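Long-range contacts in sialidase B (Streptococcus pneumoniae serotype 4, PDB 4XJW), which cleaves terminal sialic acid from oligosaccharides, glycoproteins and glycolipids by hydrolysing alpha-(2->3), alpha-(2->6) and alpha-(2->8) glycosidic linkages: residues S21-D25 against I145-T149; V104-V109 against I185-P190; Y331-L335 against Y345-E349; A459-S463 against E508-I514. The protein carries 1 engineered substitution. Residue numbers count along the deposited sequence, not the author numbering.

Contact 1: residues S21-D25 against I145-T149; sequences SLLLD and IDKAT
Leu24 lays its isobutyl end across the backbone of Asp146 and Lys147: CD1 sits 3.3 Å from Asp146 C and 3.5 Å from Lys147 N. With chi1 m and chi2 t, its other methyl, CD2, reaches Ile145 CG2 at 3.9 Å and Ala148 CB at 4.1 Å. Leu23 (chi1 t, chi2 p) adds a second apolar touch, CD2 to Ala148 CB at 3.9 Å. A weakly bonded helical turn, begun before Ser21, gives way to a loop at Leu24; Leu24 CA lies 6.9 Å from Ala148 CA. From Lys147 on, 145-149 is extended; the side chains of Ile145 and Ala148 start toward the leucines, whereas the CA-CB bonds of Asp146 and Lys147 point away; Asp146 is hydrogen-bonded to Ser55 and Lys147 forms a salt bridge with Asp18. Asp146 and Lys147 both stand opposite Ser53, so Leu24 covers the peptide of a classic beta bulge. Leu23 reaches Phe50 of the sheet holding 147-150 and Phe5 of the other sheet, between the two sheets of a concanavalin-like beta sandwich.

Contact 2: residues V104-V109 against I185-P190; sequences VENTLV and IPLSNP
Thr107 and Ser188 lose the most surface here, well ahead of Glu105 and Ile185, and the contact is organised round them. Strand 106-109 runs extended; 185-190 runs alongside it in roughly the opposite sense, end-to-end directions 152° apart, with CA atoms 6.0 Å apart at Glu105-Ser188, 6.2 Å at Thr107-Leu187 and 7.2 Å at Val104-Pro190. That spacing is too wide for direct backbone pairing, and water fills the gap. One water accepts from Ser188 N (2.8 Å) and lies 2.9 Å from each of Thr107 OG1, Glu105 O and Asn189 OD1; a second accepts from Glu105 N (2.9 Å) and donates to Ser188 O (2.9 Å). Ser188 (chi1 m, phi/psi -132/47) places OG 3.2 Å from OE1 of the extended Glu105 side chain. Thr107 (chi1 m) brings CB to 3.8 Å from Leu187 CD2 and CG2 to 4.1 Å from Ile185 CG2, while its hydroxyl is bonded to Lys37, which also holds Pro186 O. Apolar contacts continue along the strand in both directions: Val109 CG2 to Ile185 CD1 at 3.7 Å, and Val104 CG1 to Pro190 CD at 3.9 Å. Strand 102-113 has its own sheet neighbours in 32-39 and 118-123, so 185-190 lies along the strand as a water-bridged loop over a face of the concanavalin-like beta sandwich.

Contact 3: residues Y331-L335 against Y345-E349; sequences YYLKL and YTVRE
Tyr332 OH donates a very short hydrogen bond to Glu349 OE2, 2.5 Å. Three backbone bonds join the strands: Val347 N to Leu333 O at 2.8 Å, Leu335 N to Tyr345 O at 2.9 Å, and a longer return bond from Tyr345 N to Leu335 O at 3.3 Å. Leu335 and Tyr345 thus form an antiparallel hydrogen-bonded pair, and Lys334-Thr346 a non-hydrogen-bonded one with CA atoms 4.4 Å apart. Beyond them the strands splay, and water takes over, accepting from Leu333 N (3.0 Å) and donating to Val347 O (2.8 Å). This is the beta hairpin of 330-337 and 345-347, part of an antiparallel sheet inserted between strands of a propeller blade; the axes of 331-335 and 345-347 approach to 4.4 Å, with their directions 141° apart. Past its end, Arg348 (chi1 m, chi2 m) folds over a face of the Tyr332 ring (chi1 m): CD is 3.9 Å from the centroid, a CH-pi contact, and CZ 4.8 Å, a cation-pi contact, while NH2 forms a salt bridge with Glu356. Leu335 and Tyr345 place their side chains on one sheet face, CB to CB 4.1 Å, where Leu335 CD1 meets Val347 CG2 at 3.6 Å and Leu333 CB lies 4.0 Å from the same methyl.

Contact 4: residues A459-S463 against E508-I514; sequences ALKSS and ELRDGVI
Two sheets of the sialidase beta-propeller meet where the loop 459-463, between strands 451-459 and 466-472, faces the hairpin of strands 504-510 and 513-518. That hairpin closes through a type II turn from Arg510 to Val513, with Val513 N bonded to Arg510 O and Leu509 N to Val513 O, each at 2.9 Å; Gly512 takes phi/psi 86/-5, which favours glycine. Direct hydrogen bonds centre on the Glu508 carboxylate, carried by an extended side chain (chi1 t, chi2 t). OE1 accepts from Lys461 N at 2.9 Å, and OE2 from Gly512 N, also at 2.9 Å, so one side chain ties the loop to the turn. Waters add two bridges: one donates to Ala459 O (2.8 Å) and Glu508 OE1 (3.2 Å), the other accepts from Ser462 N (3.0 Å) and donates to Glu508 OE2 (2.6 Å) and, weakly, to Asp511 OD1 (3.0 Å). The CA atoms come nearest at Lys461-Asp511, 6.7 Å. Lys461 also lines the pocket of the bound inhibitor Optactin. Leu460 (chi1 m, chi2 t) packs CD2 over the Glu508 carboxylate carbon (CD, 3.5 Å) and makes the apolar contact, Leu460 CD2 to Ile514 CD1 at 4.0 Å.

In the fold
Contacts 1 and 2 belong to the concanavalin-like domain, where their segments alternate along the chain and their centres lie 25 Å apart; contacts 3 and 4 follow later in the sequence, in the inserted sheet and the propeller. Each is partly buried, combining inward apolar residues with more open ones. Contact 1 is pure van der Waals packing, of leucines on side chains and on a peptide, whereas contact 2 relies on water between a strand and a loop. Only contact 3 pairs two strands directly, so backbone hydrogen bonds dominate there. Contact 4 instead uses one carboxylate to join neighbouring sheets, and alone includes a residue of the inhibitor pocket. Contacts 1 and 3 are farthest apart, about 74 Å between centres.

Contact 1: residues S21-D25 against I145-T149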
loop_
_atom_site.group_PDB
_atom_site.type_symbol
_atom_site.label_atom_id
_atom_site.label_comp_id
_atom_site.label_asym_id
_atom_site.label_seq_id
_atom_site.Cartn_x
_atom_site.Cartn_y
_atom_site.Cartn_z
ATOM N N SER A 21 -42.053 -4.176 -13.803
ATOM C CA SER A 21 -43.336 -4.393 -13.142
ATOM C C SER A 21 -43.177 -4.623 -11.640
ATOM O O SER A 21 -44.088 -4.339 -10.857
ATOM C CB SER A 21 -44.075 -5.574 -13.773
ATOM O OG SER A 21 -43.334 -6.769 -13.645
ATOM N N LEU A 22 -42.013 -5.130 -11.246
ATOM C CA LEU A 22 -41.753 -5.490 -9.857
ATOM C C LEU A 22 -41.225 -4.320 -9.030
ATOM O O LEU A 22 -41.092 -4.424 -7.811
ATOM C CB LEU A 22 -40.760 -6.649 -9.806
ATOM C CG LEU A 22 -41.265 -7.947 -10.422
ATOM C CD1 LEU A 22 -40.131 -8.956 -10.562
ATOM C CD2 LEU A 22 -42.398 -8.507 -9.577
ATOM N N LEU A 23 -40.934 -3.202 -9.689
ATOM C CA LEU A 23 -40.138 -2.159 -9.053
ATOM C C LEU A 23 -40.665 -0.730 -9.243
ATOM O O LEU A 23 -40.724 0.042 -8.290
ATOM C CB LEU A 23 -38.680 -2.279 -9.532
ATOM C CG LEU A 23 -37.590 -1.418 -8.894
ATOM C CD1 LEU A 23 -37.750 -1.391 -7.389
ATOM C CD2 LEU A 23 -36.217 -1.950 -9.277
ATOM N N LEU A 24 -41.067 -0.376 -10.462
ATOM C CA LEU A 24 -41.337 1.029 -10.776
ATOM C C LEU A 24 -42.472 1.702 -9.993
ATOM O O LEU A 24 -42.371 2.878 -9.633
ATOM C CB LEU A 24 -41.521 1.228 -12.283
ATOM C CG LEU A 24 -40.249 0.944 -13.071
ATOM C CD1 LEU A 24 -40.497 1.097 -14.552
ATOM C CD2 LEU A 24 -39.137 1.867 -12.615
ATOM N N ASP A 25 -43.546 0.970 -9.725
ATOM C CA ASP A 25 -44.640 1.539 -8.943
ATOM C C ASP A 25 -44.273 1.686 -7.462
ATOM O O ASP A 25 -44.881 2.475 -6.732
ATOM C CB ASP A 25 -45.922 0.720 -9.117
ATOM C CG ASP A 25 -45.651 -0.748 -9.407
ATOM O OD1 ASP A 25 -44.674 -1.310 -8.854
ATOM O OD2 ASP A 25 -46.423 -1.347 -10.192
ATOM N N ILE A 145 -38.771 8.163 -16.345
ATOM C CA ILE A 145 -38.333 6.795 -16.080
ATOM C C ILE A 145 -39.491 5.818 -16.296
ATOM O O ILE A 145 -40.599 6.048 -15.805
ATOM C CB ILE A 145 -37.752 6.632 -14.652
ATOM C CG1 ILE A 145 -36.263 6.989 -14.641
ATOM C CG2 ILE A 145 -37.912 5.207 -14.165
ATOM C CD1 ILE A 145 -35.632 6.853 -13.271
ATOM N N ASP A 146 -39.237 4.763 -17.066
ATOM C CA ASP A 146 -40.253 3.759 -17.364
ATOM C C ASP A 146 -39.700 2.338 -17.453
ATOM O O ASP A 146 -40.426 1.406 -17.794
ATOM C CB ASP A 146 -41.017 4.116 -18.655
ATOM C CG ASP A 146 -40.112 4.242 -19.882
ATOM O OD1 ASP A 146 -39.014 3.645 -19.927
ATOM O OD2 ASP A 146 -40.521 4.945 -20.835
ATOM N N LYS A 147 -38.420 2.167 -17.132
ATOM C CA LYS A 147 -37.791 0.853 -17.214
ATOM C C LYS A 147 -36.813 0.633 -16.074
ATOM O O LYS A 147 -36.027 1.526 -15.753
ATOM C CB LYS A 147 -37.020 0.711 -18.518
ATOM C CG LYS A 147 -37.873 0.540 -19.747
ATOM C CD LYS A 147 -38.534 -0.821 -19.771
ATOM C CE LYS A 147 -39.129 -1.097 -21.145
ATOM N NZ LYS A 147 -39.800 -2.423 -21.186
ATOM N N ALA A 148 -36.872 -0.554 -15.470
ATOM C CA ALA A 148 -35.866 -0.999 -14.508
ATOM C C ALA A 148 -35.222 -2.257 -15.077
ATOM O O ALA A 148 -35.922 -3.184 -15.492
ATOM C CB ALA A 148 -36.499 -1.277 -13.156
ATOM N N THR A 149 -33.893 -2.292 -15.111
ATOM C CA THR A 149 -33.193 -3.315 -15.868
ATOM C C THR A 149 -32.028 -3.913 -15.089
ATOM O O THR A 149 -31.329 -3.203 -14.362
ATOM C CB THR A 149 -32.652 -2.721 -17.175
ATOM O OG1 THR A 149 -33.688 -1.971 -17.817
ATOM C CG2 THR A 149 -32.167 -3.815 -18.121
#

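Contact 2: residues V104-V109 against I185-P190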
loop_
_atom_site.group_PDB
_atom_site.type_symbol
_atom_site.label_atom_id
_atom_site.label_comp_id
_atom_site.label_asym_id
_atom_site.label_seq_id
_atom_site.Cartn_x
_atom_site.Cartn_y
_atom_site.Cartn_z
ATOM N N VAL A 104 -16.126 -14.623 -6.734
ATOM C CA VAL A 104 -16.394 -13.948 -5.467
ATOM C C VAL A 104 -17.747 -13.263 -5.479
ATOM O O VAL A 104 -18.109 -12.612 -6.456
ATOM C CB VAL A 104 -15.302 -12.899 -5.160
ATOM C CG1 VAL A 104 -15.725 -11.965 -4.008
ATOM C CG2 VAL A 104 -13.982 -13.590 -4.845
ATOM N N GLU A 105 -18.497 -13.411 -4.391
ATOM C CA GLU A 105 -19.731 -12.666 -4.238
ATOM C C GLU A 105 -19.407 -11.298 -3.672
ATOM O O GLU A 105 -19.148 -11.162 -2.481
ATOM C CB GLU A 105 -20.712 -13.392 -3.319
ATOM C CG GLU A 105 -21.967 -12.564 -3.060
ATOM C CD GLU A 105 -23.097 -13.377 -2.460
ATOM O OE1 GLU A 105 -23.401 -13.179 -1.268
ATOM O OE2 GLU A 105 -23.683 -14.203 -3.193
ATOM N N ASN A 106 -19.397 -10.291 -4.539
ATOM C CA ASN A 106 -19.218 -8.916 -4.095
ATOM C C ASN A 106 -20.492 -8.371 -3.504
ATOM O O ASN A 106 -21.584 -8.672 -3.993
ATOM C CB ASN A 106 -18.827 -8.011 -5.258
ATOM C CG ASN A 106 -17.516 -8.408 -5.894
ATOM O OD1 ASN A 106 -16.436 -8.076 -5.388
ATOM N ND2 ASN A 106 -17.599 -9.129 -7.002
ATOM N N THR A 107 -20.354 -7.570 -2.456
ATOM C CA THR A 107 -21.516 -6.972 -1.813
ATOM C C THR A 107 -21.472 -5.474 -2.055
ATOM O O THR A 107 -20.606 -4.767 -1.521
ATOM C CB THR A 107 -21.553 -7.256 -0.293
ATOM O OG1 THR A 107 -21.510 -8.672 -0.062
ATOM C CG2 THR A 107 -22.834 -6.687 0.345
ATOM N N LEU A 108 -22.406 -4.991 -2.866
ATOM C CA LEU A 108 -22.437 -3.585 -3.239
ATOM C C LEU A 108 -23.604 -2.901 -2.527
ATOM O O LEU A 108 -24.706 -3.425 -2.499
ATOM C CB LEU A 108 -22.537 -3.463 -4.760
ATOM C CG LEU A 108 -22.627 -2.062 -5.359
ATOM C CD1 LEU A 108 -21.987 -2.018 -6.744
ATOM C CD2 LEU A 108 -24.082 -1.576 -5.447
ATOM N N VAL A 109 -23.349 -1.742 -1.932
ATOM C CA VAL A 109 -24.412 -0.939 -1.328
ATOM C C VAL A 109 -24.303 0.492 -1.840
ATOM O O VAL A 109 -23.284 1.155 -1.627
ATOM C CB VAL A 109 -24.303 -0.907 0.204
ATOM C CG1 VAL A 109 -25.443 -0.065 0.800
ATOM C CG2 VAL A 109 -24.341 -2.318 0.764
ATOM N N ILE A 185 -24.875 -5.129 7.108
ATOM C CA ILE A 185 -25.178 -5.989 5.974
ATOM C C ILE A 185 -24.114 -7.073 5.872
ATOM O O ILE A 185 -22.922 -6.772 5.769
ATOM C CB ILE A 185 -25.271 -5.202 4.663
ATOM C CG1 ILE A 185 -26.426 -4.200 4.735
ATOM C CG2 ILE A 185 -25.440 -6.155 3.482
ATOM C CD1 ILE A 185 -26.478 -3.217 3.588
ATOM N N PRO A 186 -24.537 -8.344 5.918
ATOM C CA PRO A 186 -23.548 -9.426 5.913
ATOM C C PRO A 186 -22.731 -9.455 4.620
ATOM O O PRO A 186 -23.276 -9.252 3.534
ATOM C CB PRO A 186 -24.392 -10.696 6.085
ATOM C CG PRO A 186 -25.814 -10.293 5.840
ATOM C CD PRO A 186 -25.920 -8.827 6.098
ATOM N N LEU A 187 -21.427 -9.669 4.765
ATOM C CA LEU A 187 -20.501 -9.678 3.642
ATOM C C LEU A 187 -20.050 -11.093 3.306
ATOM O O LEU A 187 -20.211 -12.016 4.109
ATOM C CB LEU A 187 -19.279 -8.812 3.962
ATOM C CG LEU A 187 -19.565 -7.354 4.327
ATOM C CD1 LEU A 187 -18.325 -6.667 4.832
ATOM C CD2 LEU A 187 -20.111 -6.592 3.117
ATOM N N SER A 188 -19.460 -11.256 2.127
ATOM C CA SER A 188 -18.904 -12.540 1.715
ATOM C C SER A 188 -17.504 -12.298 1.182
ATOM O O SER A 188 -17.146 -12.789 0.109
ATOM C CB SER A 188 -19.774 -13.173 0.628
ATOM O OG SER A 188 -21.126 -13.278 1.048
ATOM N N ASN A 189 -16.722 -11.527 1.937
ATOM C CA ASN A 189 -15.408 -11.099 1.481
ATOM C C ASN A 189 -14.365 -12.208 1.518
ATOM O O ASN A 189 -14.307 -12.986 2.477
ATOM C CB ASN A 189 -14.890 -9.933 2.326
ATOM C CG ASN A 189 -15.653 -8.654 2.100
ATOM O OD1 ASN A 189 -16.483 -8.550 1.201
ATOM N ND2 ASN A 189 -15.367 -7.662 2.921
ATOM N N PRO A 190 -13.498 -12.263 0.497
ATOM C CA PRO A 190 -12.398 -13.233 0.478
ATOM C C PRO A 190 -11.149 -12.716 1.189
ATOM O O PRO A 190 -10.151 -13.443 1.285
ATOM C CB PRO A 190 -12.104 -13.377 -1.014
ATOM C CG PRO A 190 -12.415 -12.010 -1.566
ATOM C CD PRO A 190 -13.603 -11.525 -0.776
HETATM O O HOH W 1 -18.809 -9.621 -0.077
HETATM O O HOH W 2 -17.497 -14.714 -2.048
#

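Contact 3: residues Y331-L335 against Y345-E349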
loop_
_atom_site.group_PDB
_atom_site.type_symbol
_atom_site.label_atom_id
_atom_site.label_comp_id
_atom_site.label_asym_id
_atom_site.label_seq_id
_atom_site.Cartn_x
_atom_site.Cartn_y
_atom_site.Cartn_z
ATOM N N TYR A 331 31.676 7.977 12.142
ATOM C CA TYR A 331 30.780 8.788 11.328
ATOM C C TYR A 331 29.926 9.690 12.197
ATOM O O TYR A 331 29.265 9.231 13.127
ATOM C CB TYR A 331 29.899 7.890 10.464
ATOM C CG TYR A 331 30.697 6.931 9.620
ATOM C CD1 TYR A 331 31.169 7.308 8.368
ATOM C CD2 TYR A 331 30.999 5.654 10.082
ATOM C CE1 TYR A 331 31.907 6.432 7.590
ATOM C CE2 TYR A 331 31.740 4.776 9.315
ATOM C CZ TYR A 331 32.190 5.171 8.070
ATOM O OH TYR A 331 32.924 4.292 7.305
ATOM N N TYR A 332 29.958 10.984 11.896
ATOM C CA TYR A 332 29.210 11.954 12.677
ATOM C C TYR A 332 28.227 12.684 11.792
ATOM O O TYR A 332 28.585 13.149 10.712
ATOM C CB TYR A 332 30.160 12.947 13.344
ATOM C CG TYR A 332 31.099 12.290 14.319
ATOM C CD1 TYR A 332 30.634 11.809 15.536
ATOM C CD2 TYR A 332 32.448 12.142 14.024
ATOM C CE1 TYR A 332 31.482 11.199 16.436
ATOM C CE2 TYR A 332 33.308 11.531 14.923
ATOM C CZ TYR A 332 32.816 11.064 16.126
ATOM O OH TYR A 332 33.655 10.456 17.032
ATOM N N LEU A 333 26.986 12.770 12.260
ATOM C CA LEU A 333 25.920 13.443 11.533
ATOM C C LEU A 333 26.217 14.933 11.405
ATOM O O LEU A 333 26.475 15.604 12.409
ATOM C CB LEU A 333 24.594 13.231 12.264
ATOM C CG LEU A 333 23.315 13.742 11.600
ATOM C CD1 LEU A 333 23.028 12.942 10.344
ATOM C CD2 LEU A 333 22.145 13.651 12.583
ATOM N N LYS A 334 26.197 15.436 10.174
ATOM C CA LYS A 334 26.467 16.848 9.909
ATOM C C LYS A 334 25.202 17.660 10.108
ATOM O O LYS A 334 24.103 17.187 9.821
ATOM C CB LYS A 334 27.005 17.049 8.488
ATOM C CG LYS A 334 28.347 16.379 8.230
ATOM C CD LYS A 334 28.861 16.656 6.831
ATOM C CE LYS A 334 28.002 15.978 5.783
ATOM N NZ LYS A 334 28.478 16.255 4.407
ATOM N N LEU A 335 25.361 18.880 10.616
ATOM C CA LEU A 335 24.230 19.784 10.785
ATOM C C LEU A 335 24.534 21.170 10.230
ATOM O O LEU A 335 25.672 21.641 10.285
ATOM C CB LEU A 335 23.851 19.921 12.256
ATOM C CG LEU A 335 23.326 18.690 12.995
ATOM C CD1 LEU A 335 23.178 18.967 14.485
ATOM C CD2 LEU A 335 22.008 18.234 12.397
ATOM N N TYR A 345 28.633 22.095 11.552
ATOM C CA TYR A 345 28.463 21.356 12.802
ATOM C C TYR A 345 28.387 19.839 12.604
ATOM O O TYR A 345 28.031 19.352 11.524
ATOM C CB TYR A 345 27.214 21.842 13.544
ATOM C CG TYR A 345 27.234 23.320 13.868
ATOM C CD1 TYR A 345 26.791 24.259 12.943
ATOM C CD2 TYR A 345 27.702 23.774 15.096
ATOM C CE1 TYR A 345 26.820 25.613 13.230
ATOM C CE2 TYR A 345 27.728 25.120 15.396
ATOM C CZ TYR A 345 27.286 26.035 14.458
ATOM O OH TYR A 345 27.313 27.379 14.762
ATOM N N THR A 346 28.741 19.105 13.655
ATOM C CA THR A 346 28.559 17.657 13.701
ATOM C C THR A 346 27.953 17.270 15.037
ATOM O O THR A 346 28.087 17.994 16.030
ATOM C CB THR A 346 29.882 16.881 13.532
ATOM O OG1 THR A 346 30.861 17.377 14.459
ATOM C CG2 THR A 346 30.406 17.005 12.118
ATOM N N VAL A 347 27.267 16.132 15.054
ATOM C CA VAL A 347 26.759 15.566 16.294
ATOM C C VAL A 347 27.790 14.554 16.773
ATOM O O VAL A 347 28.043 13.556 16.100
ATOM C CB VAL A 347 25.407 14.857 16.101
ATOM C CG1 VAL A 347 24.837 14.454 17.433
ATOM C CG2 VAL A 347 24.419 15.758 15.383
ATOM N N ARG A 348 28.397 14.814 17.925
ATOM C CA ARG A 348 29.437 13.933 18.447
ATOM C C ARG A 348 28.910 13.007 19.531
ATOM O O ARG A 348 27.700 12.873 19.713
ATOM C CB ARG A 348 30.591 14.752 19.006
ATOM C CG ARG A 348 31.145 15.769 18.038
ATOM C CD ARG A 348 31.988 15.136 16.952
ATOM N NE ARG A 348 32.777 16.152 16.265
ATOM C CZ ARG A 348 34.015 15.966 15.823
ATOM N NH1 ARG A 348 34.608 14.792 15.989
ATOM N NH2 ARG A 348 34.660 16.954 15.219
ATOM N N GLU A 349 29.837 12.378 20.251
ATOM C CA GLU A 349 29.494 11.497 21.364
ATOM C C GLU A 349 28.630 12.227 22.390
ATOM O O GLU A 349 28.799 13.428 22.612
ATOM C CB GLU A 349 30.758 10.945 22.031
ATOM C CG GLU A 349 31.490 9.875 21.219
ATOM C CD GLU A 349 32.339 10.447 20.092
ATOM O OE1 GLU A 349 32.531 11.683 20.042
ATOM O OE2 GLU A 349 32.818 9.651 19.258
HETATM O O HOH W 3 26.472 11.568 14.930
#

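Contact 4: residues A459-S463 against E508-I514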
loop_
_atom_site.group_PDB
_atom_site.type_symbol
_atom_site.label_atom_id
_atom_site.label_comp_id
_atom_site.label_asym_id
_atom_site.label_seq_id
_atom_site.Cartn_x
_atom_site.Cartn_y
_atom_site.Cartn_z
ATOM N N ALA A 459 17.017 -13.796 8.582
ATOM C CA ALA A 459 17.731 -14.387 9.700
ATOM C C ALA A 459 18.186 -15.760 9.273
ATOM O O ALA A 459 17.391 -16.599 8.862
ATOM C CB ALA A 459 16.820 -14.491 10.908
ATOM N N LEU A 460 19.481 -16.016 9.352
ATOM C CA LEU A 460 19.997 -17.304 8.895
ATOM C C LEU A 460 19.691 -18.423 9.874
ATOM O O LEU A 460 19.659 -18.207 11.082
ATOM C CB LEU A 460 21.492 -17.221 8.630
ATOM C CG LEU A 460 21.796 -16.390 7.388
ATOM C CD1 LEU A 460 23.258 -16.418 7.077
ATOM C CD2 LEU A 460 20.972 -16.888 6.207
ATOM N N LYS A 461 19.464 -19.620 9.337
ATOM C CA LYS A 461 19.048 -20.771 10.132
ATOM C C LYS A 461 20.096 -21.259 11.136
ATOM O O LYS A 461 19.753 -21.609 12.265
ATOM C CB LYS A 461 18.641 -21.927 9.209
ATOM C CG LYS A 461 17.338 -21.707 8.449
ATOM C CD LYS A 461 16.137 -22.227 9.237
ATOM C CE LYS A 461 14.808 -21.883 8.558
ATOM N NZ LYS A 461 14.665 -22.512 7.216
ATOM N N SER A 462 21.367 -21.286 10.734
ATOM C CA SER A 462 22.418 -21.887 11.568
ATOM C C SER A 462 23.386 -20.898 12.202
ATOM O O SER A 462 24.436 -21.291 12.708
ATOM C CB SER A 462 23.229 -22.897 10.766
ATOM O OG SER A 462 22.474 -24.047 10.462
ATOM N N SER A 463 23.056 -19.614 12.157
ATOM C CA SER A 463 23.871 -18.609 12.832
ATOM C C SER A 463 22.973 -17.469 13.279
ATOM O O SER A 463 21.771 -17.480 13.009
ATOM C CB SER A 463 24.959 -18.078 11.910
ATOM O OG SER A 463 24.399 -17.229 10.927
ATOM N N GLU A 508 16.564 -18.519 2.188
ATOM C CA GLU A 508 17.668 -19.443 2.455
ATOM C C GLU A 508 17.285 -20.811 1.885
ATOM O O GLU A 508 16.423 -21.501 2.433
ATOM C CB GLU A 508 18.001 -19.533 3.961
ATOM C CG GLU A 508 19.367 -20.193 4.208
ATOM C CD GLU A 508 19.807 -20.183 5.655
ATOM O OE1 GLU A 508 18.988 -19.825 6.528
ATOM O OE2 GLU A 508 20.982 -20.536 5.915
ATOM N N LEU A 509 17.894 -21.191 0.764
ATOM C CA LEU A 509 17.565 -22.465 0.113
ATOM C C LEU A 509 17.966 -23.663 0.956
ATOM O O LEU A 509 17.243 -24.656 1.028
ATOM C CB LEU A 509 18.247 -22.579 -1.254
ATOM C CG LEU A 509 17.750 -21.649 -2.359
ATOM C CD1 LEU A 509 18.477 -21.942 -3.651
ATOM C CD2 LEU A 509 16.246 -21.788 -2.533
ATOM N N ARG A 510 19.150 -23.570 1.547
ATOM C CA ARG A 510 19.665 -24.564 2.475
ATOM C C ARG A 510 20.743 -23.854 3.281
ATOM O O ARG A 510 21.032 -22.695 3.027
ATOM C CB ARG A 510 20.232 -25.769 1.724
ATOM C CG ARG A 510 21.237 -25.421 0.639
ATOM C CD ARG A 510 21.792 -26.674 -0.026
ATOM N NE ARG A 510 22.692 -26.372 -1.141
ATOM C CZ ARG A 510 24.020 -26.399 -1.058
ATOM N NH1 ARG A 510 24.610 -26.721 0.088
ATOM N NH2 ARG A 510 24.755 -26.119 -2.124
ATOM N N ASP A 511 21.341 -24.528 4.250
ATOM C CA ASP A 511 22.245 -23.851 5.168
ATOM C C ASP A 511 23.377 -23.026 4.532
ATOM O O ASP A 511 24.280 -23.569 3.898
ATOM C CB ASP A 511 22.804 -24.857 6.169
ATOM C CG ASP A 511 22.840 -24.305 7.557
ATOM O OD1 ASP A 511 23.832 -23.622 7.880
ATOM O OD2 ASP A 511 21.874 -24.545 8.317
ATOM N N GLY A 512 23.300 -21.706 4.694
ATOM C CA GLY A 512 24.345 -20.806 4.229
ATOM C C GLY A 512 24.193 -20.383 2.784
ATOM O O GLY A 512 24.960 -19.558 2.300
ATOM N N VAL A 513 23.200 -20.955 2.108
ATOM C CA VAL A 513 22.924 -20.658 0.702
ATOM C C VAL A 513 21.701 -19.759 0.603
ATOM O O VAL A 513 20.594 -20.176 0.943
ATOM C CB VAL A 513 22.669 -21.938 -0.091
ATOM C CG1 VAL A 513 22.432 -21.633 -1.564
ATOM C CG2 VAL A 513 23.853 -22.897 0.074
ATOM N N ILE A 514 21.907 -18.537 0.118
ATOM C CA ILE A 514 20.841 -17.555 0.001
ATOM C C ILE A 514 20.570 -17.259 -1.465
ATOM O O ILE A 514 21.497 -16.954 -2.227
ATOM C CB ILE A 514 21.235 -16.239 0.678
ATOM C CG1 ILE A 514 21.624 -16.458 2.138
ATOM C CG2 ILE A 514 20.098 -15.220 0.592
ATOM C CD1 ILE A 514 22.315 -15.252 2.759
HETATM O O HOH W 4 16.244 -18.219 6.898
HETATM O O HOH W 5 22.497 -20.906 7.966
#